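Phosphoglycerol transferase GacH (Streptococcus pyogenes MGAS5005, PDB 6DGM) transfers glycerol phosphate, probably onto the rhamnose polysaccharide of the group A carbohydrate, through a metal-binding domain of the sulfatase and lipoteichoic acid synthase family. Local coordinates at residues Asn57-His62 against Glu219-Lys225; Asn234-Tyr238 against Pro273-Pro277. One frame throughout, in Å; residues are numbered along the deposited sequence.

Both interactions lie on the same side of the sulfatase-family domain, their centres about 11 Å apart, and they follow one another along the chain: 57-62 pairs with 219-225, after which helix 229-257 starts and presents 234-238 to the loop 273-277. Interaction 1 is a small two-stranded sheet at the surface, separate from the central mixed sheet; interaction 2 is buried beneath it. They meet directly: Ala-222 N probably hydrogen-bonds to Thr-236 OG1, and Leu-235 of the helix and Tyr-276 of the loop both pack against the small sheet. The loop itself follows closely on the manganese ligands Asp-270 and His-271.

Interaction 1 (Asn57-His62 against Glu219-Lys225); sequences NVTVSH and EIVAEGK
A two-stranded antiparallel sheet at the surface joins Val-58 to Val-60 with Ala-222 to Gly-224. Thr-59 and Glu-223 are its hydrogen-bonded pair: Thr-59 N donates to Glu-223 O at 2.8 Å with an almost straight N-H...O angle of 176°, and Glu-223 N returns a bond to Thr-59 O. The non-hydrogen-bonded pairs Val-58 with Gly-224 and Val-60 with Ala-222 flank it. The side chains of Val-58, Val-60 and Ala-222 share one face, on which Val-60 CG2 lies 4.1 Å from Ala-222 CB, and this face rests partly on Leu-235 of helix 229-257. Thr-59 and Glu-223 point to the other, exposed face.

Beyond the strands, pairing changes character. Ser-61 N still donates to Val-221 O at 2.9 Å, but the return bond runs from Val-221 N to Ser-61 OG, 2.8 Å long with an angle of 172°. With chi1 at 54°, OG sits between the backbone N and the carbonyl carbon, which places it where a main-chain acceptor would otherwise be expected. Ser-61 OG is also hydrogen-bonded to His-62 ND1 at 2.9 Å, in the plane of the imidazole and at its edge, which limits the ring's rotation. CE1 of His-62 then lies 3.2 Å from Glu-219 O.

At the other end, Lys-225 N donates to Asn-57 O, and CB of Asn-57 lies 3.8 Å from CB of Lys-225. One water bridges these residues, donating to Lys-225 O and weakly accepting from Asn-57 ND2. Short strands paired mainly through their backbones, with a serine hydroxyl carrying the pattern one step further, form a minor antiparallel sheet at the rim of this alkaline phosphatase-like domain.

Interaction 2 (Asn234-Tyr238 against Pro273-Pro277); sequences NLTSY and PGLYP
Helix 229-257 packs through apolar side chains on the loop after strand 263-269, a buried contact whose Pro-273 end lies near the manganese and glycerol phosphate site. The helix supplies Asn-234, Leu-235 and Tyr-238; the loop brings Pro-273, Leu-275 and Tyr-276. Pro-273 lies over one face of the Tyr-238 ring in a CH-pi contact, its CG 3.8 Å from the centroid of that ring and 17° off the normal, displaced toward the CZ side. The tyrosine reaches the proline because its CG stands anti to the backbone N (chi1 170°), which carries the ring out from the helix. Its hydroxyl is held by Ser-48 O and Ser-50 N, and Trp-212 meets the ring edge-to-face, so the phenol is held at its hydroxyl and packed by both the proline and the indole.

Pro-273 comes two residues after His-271, a manganese ligand, and its side chain is about 9 Å from the bound metal and from sn-glycerol-1-phosphate. Here, in the alkaline phosphatase-type fold, the chain turns away from the metal site through an inverse gamma turn centred on Gly-274, closed by a weak bond from Leu-275 N to Pro-273 O.

After the turn, Leu-275 points toward the helix, with its two methyls taking different partners. CD2 of Leu-275 lies 3.8 Å from Tyr-238 CB, the two side chains crossing at about a right angle, while its CD1 is 4.0 Å from Leu-235 CB and also covers the centre of one face of the Tyr-276 ring. Leu-235 CD1 reaches the phenol end of Tyr-276, 3.6 Å from OH. At the partly exposed margin, a water accepts from Asn-234 ND2 at 3.0 Å and donates to Leu-275 O at 2.9 Å.

Interaction 1 (Asn57-His62 against Glu219-Lys225)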
loop_
_atom_site.group_PDB
_atom_site.type_symbol
_atom_site.label_atom_id
_atom_site.label_comp_id
_atom_site.label_asym_id
_atom_site.label_seq_id
_atom_site.Cartn_x
_atom_site.Cartn_y
_atom_site.Cartn_z
ATOM N N ASN A 57 -8.111 12.700 -21.273
ATOM C CA ASN A 57 -8.485 14.007 -21.800
ATOM C C ASN A 57 -7.796 15.162 -21.094
ATOM O O ASN A 57 -8.208 16.314 -21.274
ATOM C CB ASN A 57 -10.001 14.195 -21.759
ATOM C CG ASN A 57 -10.716 13.333 -22.765
ATOM O OD1 ASN A 57 -10.144 12.927 -23.775
ATOM N ND2 ASN A 57 -11.982 13.065 -22.504
ATOM N N VAL A 58 -6.742 14.887 -20.345
ATOM C CA VAL A 58 -6.012 15.891 -19.571
ATOM C C VAL A 58 -4.734 16.254 -20.304
ATOM O O VAL A 58 -4.077 15.389 -20.901
ATOM C CB VAL A 58 -5.690 15.337 -18.163
ATOM C CG1 VAL A 58 -4.451 16.004 -17.564
ATOM C CG2 VAL A 58 -6.888 15.511 -17.263
ATOM N N THR A 59 -4.360 17.529 -20.232
ATOM C CA THR A 59 -3.076 18.007 -20.720
ATOM C C THR A 59 -2.412 18.800 -19.601
ATOM O O THR A 59 -3.052 19.656 -18.984
ATOM C CB THR A 59 -3.253 18.894 -21.952
ATOM O OG1 THR A 59 -3.943 18.167 -22.978
ATOM C CG2 THR A 59 -1.891 19.338 -22.489
ATOM N N VAL A 60 -1.144 18.506 -19.336
ATOM C CA VAL A 60 -0.347 19.221 -18.343
ATOM C C VAL A 60 0.828 19.850 -19.073
ATOM O O VAL A 60 1.413 19.225 -19.964
ATOM C CB VAL A 60 0.147 18.293 -17.213
ATOM C CG1 VAL A 60 0.769 19.112 -16.090
ATOM C CG2 VAL A 60 -0.986 17.451 -16.680
ATOM N N SER A 61 1.156 21.096 -18.718
ATOM C CA SER A 61 2.193 21.827 -19.439
ATOM C C SER A 61 3.577 21.223 -19.227
ATOM O O SER A 61 4.464 21.399 -20.071
ATOM C CB SER A 61 2.212 23.288 -18.975
ATOM O OG SER A 61 2.341 23.342 -17.557
ATOM N N HIS A 62 3.784 20.542 -18.101
ATOM C CA HIS A 62 5.063 19.946 -17.772
ATOM C C HIS A 62 4.818 18.592 -17.130
ATOM O O HIS A 62 3.765 18.342 -16.546
ATOM C CB HIS A 62 5.841 20.793 -16.751
ATOM C CG HIS A 62 6.194 22.158 -17.239
ATOM N ND1 HIS A 62 5.259 23.155 -17.410
ATOM C CD2 HIS A 62 7.386 22.694 -17.594
ATOM C CE1 HIS A 62 5.860 24.245 -17.855
ATOM N NE2 HIS A 62 7.148 23.991 -17.977
ATOM N N GLU A 219 4.363 28.162 -13.779
ATOM C CA GLU A 219 4.509 27.633 -15.127
ATOM C C GLU A 219 3.793 26.294 -15.299
ATOM O O GLU A 219 3.534 25.886 -16.439
ATOM C CB GLU A 219 5.988 27.487 -15.490
ATOM C CG GLU A 219 6.802 26.600 -14.561
ATOM C CD GLU A 219 7.450 27.362 -13.394
ATOM O OE1 GLU A 219 6.916 28.414 -12.970
ATOM O OE2 GLU A 219 8.507 26.896 -12.898
ATOM N N ILE A 220 3.470 25.609 -14.211
ATOM C CA ILE A 220 2.717 24.361 -14.309
ATOM C C ILE A 220 1.241 24.704 -14.410
ATOM O O ILE A 220 0.658 25.270 -13.478
ATOM C CB ILE A 220 2.988 23.443 -13.110
ATOM C CG1 ILE A 220 4.436 22.967 -13.119
ATOM C CG2 ILE A 220 2.022 22.248 -13.121
ATOM C CD1 ILE A 220 4.797 22.210 -11.892
ATOM N N VAL A 221 0.639 24.380 -15.547
ATOM C CA VAL A 221 -0.778 24.629 -15.777
ATOM C C VAL A 221 -1.350 23.372 -16.418
ATOM O O VAL A 221 -0.677 22.683 -17.187
ATOM C CB VAL A 221 -1.044 25.866 -16.657
ATOM C CG1 VAL A 221 -0.502 27.127 -15.984
ATOM C CG2 VAL A 221 -0.453 25.693 -18.016
ATOM N N ALA A 222 -2.597 23.072 -16.087
ATOM C CA ALA A 222 -3.226 21.849 -16.558
ATOM C C ALA A 222 -4.659 22.164 -16.947
ATOM O O ALA A 222 -5.289 23.081 -16.408
ATOM C CB ALA A 222 -3.180 20.743 -15.502
ATOM N N GLU A 223 -5.154 21.422 -17.922
ATOM C CA GLU A 223 -6.539 21.569 -18.327
ATOM C C GLU A 223 -7.031 20.214 -18.797
ATOM O O GLU A 223 -6.244 19.333 -19.152
ATOM C CB GLU A 223 -6.710 22.616 -19.425
ATOM C CG GLU A 223 -5.968 22.302 -20.698
ATOM C CD GLU A 223 -6.103 23.402 -21.726
ATOM O OE1 GLU A 223 -6.336 24.562 -21.325
ATOM O OE2 GLU A 223 -5.980 23.103 -22.934
ATOM N N GLY A 224 -8.345 20.055 -18.767
ATOM C CA GLY A 224 -8.994 18.877 -19.294
ATOM C C GLY A 224 -10.048 19.275 -20.317
ATOM O O GLY A 224 -10.627 20.358 -20.241
ATOM N N LYS A 225 -10.284 18.376 -21.272
ATOM C CA LYS A 225 -11.266 18.626 -22.315
ATOM C C LYS A 225 -12.636 18.856 -21.692
ATOM O O LYS A 225 -13.118 18.042 -20.899
ATOM C CB LYS A 225 -11.316 17.422 -23.265
ATOM C CG LYS A 225 -12.211 17.616 -24.469
ATOM C CD LYS A 225 -12.214 16.391 -25.382
ATOM C CE LYS A 225 -13.217 16.559 -26.515
ATOM N NZ LYS A 225 -13.093 15.490 -27.548
HETATM O O HOH W 1 -13.314 15.347 -20.408
#

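Interaction 2 (Asn234-Tyr238 against Pro273-Pro277)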
loop_
_atom_site.group_PDB
_atom_site.type_symbol
_atom_site.label_atom_id
_atom_site.label_comp_id
_atom_site.label_asym_id
_atom_site.label_seq_id
_atom_site.Cartn_x
_atom_site.Cartn_y
_atom_site.Cartn_z
ATOM N N ASN A 234 -8.501 23.026 -9.912
ATOM C CA ASN A 234 -8.127 21.942 -9.016
ATOM C C ASN A 234 -7.022 21.077 -9.615
ATOM O O ASN A 234 -6.064 20.715 -8.926
ATOM C CB ASN A 234 -9.347 21.082 -8.705
ATOM C CG ASN A 234 -10.201 21.661 -7.604
ATOM O OD1 ASN A 234 -9.716 22.366 -6.735
ATOM N ND2 ASN A 234 -11.488 21.366 -7.645
ATOM N N LEU A 235 -7.145 20.732 -10.896
ATOM C CA LEU A 235 -6.127 19.909 -11.529
ATOM C C LEU A 235 -4.786 20.624 -11.542
ATOM O O LEU A 235 -3.742 20.007 -11.291
ATOM C CB LEU A 235 -6.548 19.542 -12.949
ATOM C CG LEU A 235 -5.531 18.725 -13.765
ATOM C CD1 LEU A 235 -5.192 17.378 -13.118
ATOM C CD2 LEU A 235 -6.046 18.524 -15.199
ATOM N N THR A 236 -4.794 21.930 -11.844
ATOM C CA THR A 236 -3.553 22.700 -11.851
ATOM C C THR A 236 -2.930 22.748 -10.465
ATOM O O THR A 236 -1.724 22.529 -10.314
ATOM C CB THR A 236 -3.830 24.103 -12.390
ATOM O OG1 THR A 236 -4.170 24.008 -13.775
ATOM C CG2 THR A 236 -2.607 25.034 -12.215
ATOM N N SER A 237 -3.735 23.051 -9.436
ATOM C CA SER A 237 -3.211 23.094 -8.075
ATOM C C SER A 237 -2.655 21.738 -7.656
ATOM O O SER A 237 -1.595 21.656 -7.021
ATOM C CB SER A 237 -4.330 23.485 -7.099
ATOM O OG SER A 237 -4.907 24.729 -7.451
ATOM N N TYR A 238 -3.386 20.667 -7.966
ATOM C CA TYR A 238 -2.923 19.317 -7.655
ATOM C C TYR A 238 -1.616 18.996 -8.371
ATOM O O TYR A 238 -0.700 18.416 -7.772
ATOM C CB TYR A 238 -4.012 18.325 -8.058
ATOM C CG TYR A 238 -3.586 16.879 -8.025
ATOM C CD1 TYR A 238 -3.538 16.194 -6.828
ATOM C CD2 TYR A 238 -3.244 16.211 -9.198
ATOM C CE1 TYR A 238 -3.142 14.859 -6.801
ATOM C CE2 TYR A 238 -2.865 14.887 -9.184
ATOM C CZ TYR A 238 -2.805 14.223 -7.977
ATOM O OH TYR A 238 -2.422 12.895 -7.960
ATOM N N PRO A 273 -7.052 11.557 -7.058
ATOM C CA PRO A 273 -7.756 12.691 -6.446
ATOM C C PRO A 273 -9.154 12.818 -7.024
ATOM O O PRO A 273 -9.379 12.575 -8.213
ATOM C CB PRO A 273 -6.897 13.886 -6.848
ATOM C CG PRO A 273 -6.317 13.475 -8.175
ATOM C CD PRO A 273 -6.003 12.004 -8.000
ATOM N N GLY A 274 -10.102 13.238 -6.177
ATOM C CA GLY A 274 -11.482 13.347 -6.600
ATOM C C GLY A 274 -11.745 14.691 -7.245
ATOM O O GLY A 274 -12.514 15.514 -6.721
ATOM N N LEU A 275 -11.062 14.953 -8.353
ATOM C CA LEU A 275 -11.258 16.205 -9.060
ATOM C C LEU A 275 -11.649 16.048 -10.516
ATOM O O LEU A 275 -12.018 17.051 -11.137
ATOM C CB LEU A 275 -10.002 17.089 -8.986
ATOM C CG LEU A 275 -8.698 16.502 -9.550
ATOM C CD1 LEU A 275 -8.578 16.652 -11.052
ATOM C CD2 LEU A 275 -7.507 17.147 -8.840
ATOM N N TYR A 276 -11.595 14.824 -11.072
ATOM C CA TYR A 276 -11.885 14.650 -12.483
ATOM C C TYR A 276 -13.351 14.280 -12.682
ATOM O O TYR A 276 -13.885 13.451 -11.942
ATOM C CB TYR A 276 -11.064 13.495 -13.048
ATOM C CG TYR A 276 -9.563 13.583 -12.920
ATOM C CD1 TYR A 276 -8.823 14.330 -13.830
ATOM C CD2 TYR A 276 -8.877 12.891 -11.924
ATOM C CE1 TYR A 276 -7.455 14.400 -13.751
ATOM C CE2 TYR A 276 -7.489 12.957 -11.829
ATOM C CZ TYR A 276 -6.782 13.723 -12.747
ATOM O OH TYR A 276 -5.400 13.776 -12.670
ATOM N N PRO A 277 -14.006 14.850 -13.689
ATOM C CA PRO A 277 -15.293 14.302 -14.130
ATOM C C PRO A 277 -15.076 12.995 -14.874
ATOM O O PRO A 277 -13.996 12.727 -15.404
ATOM C CB PRO A 277 -15.841 15.389 -15.059
ATOM C CG PRO A 277 -14.622 16.022 -15.622
ATOM C CD PRO A 277 -13.558 15.968 -14.535
HETATM O O HOH W 2 -12.759 19.379 -9.500
#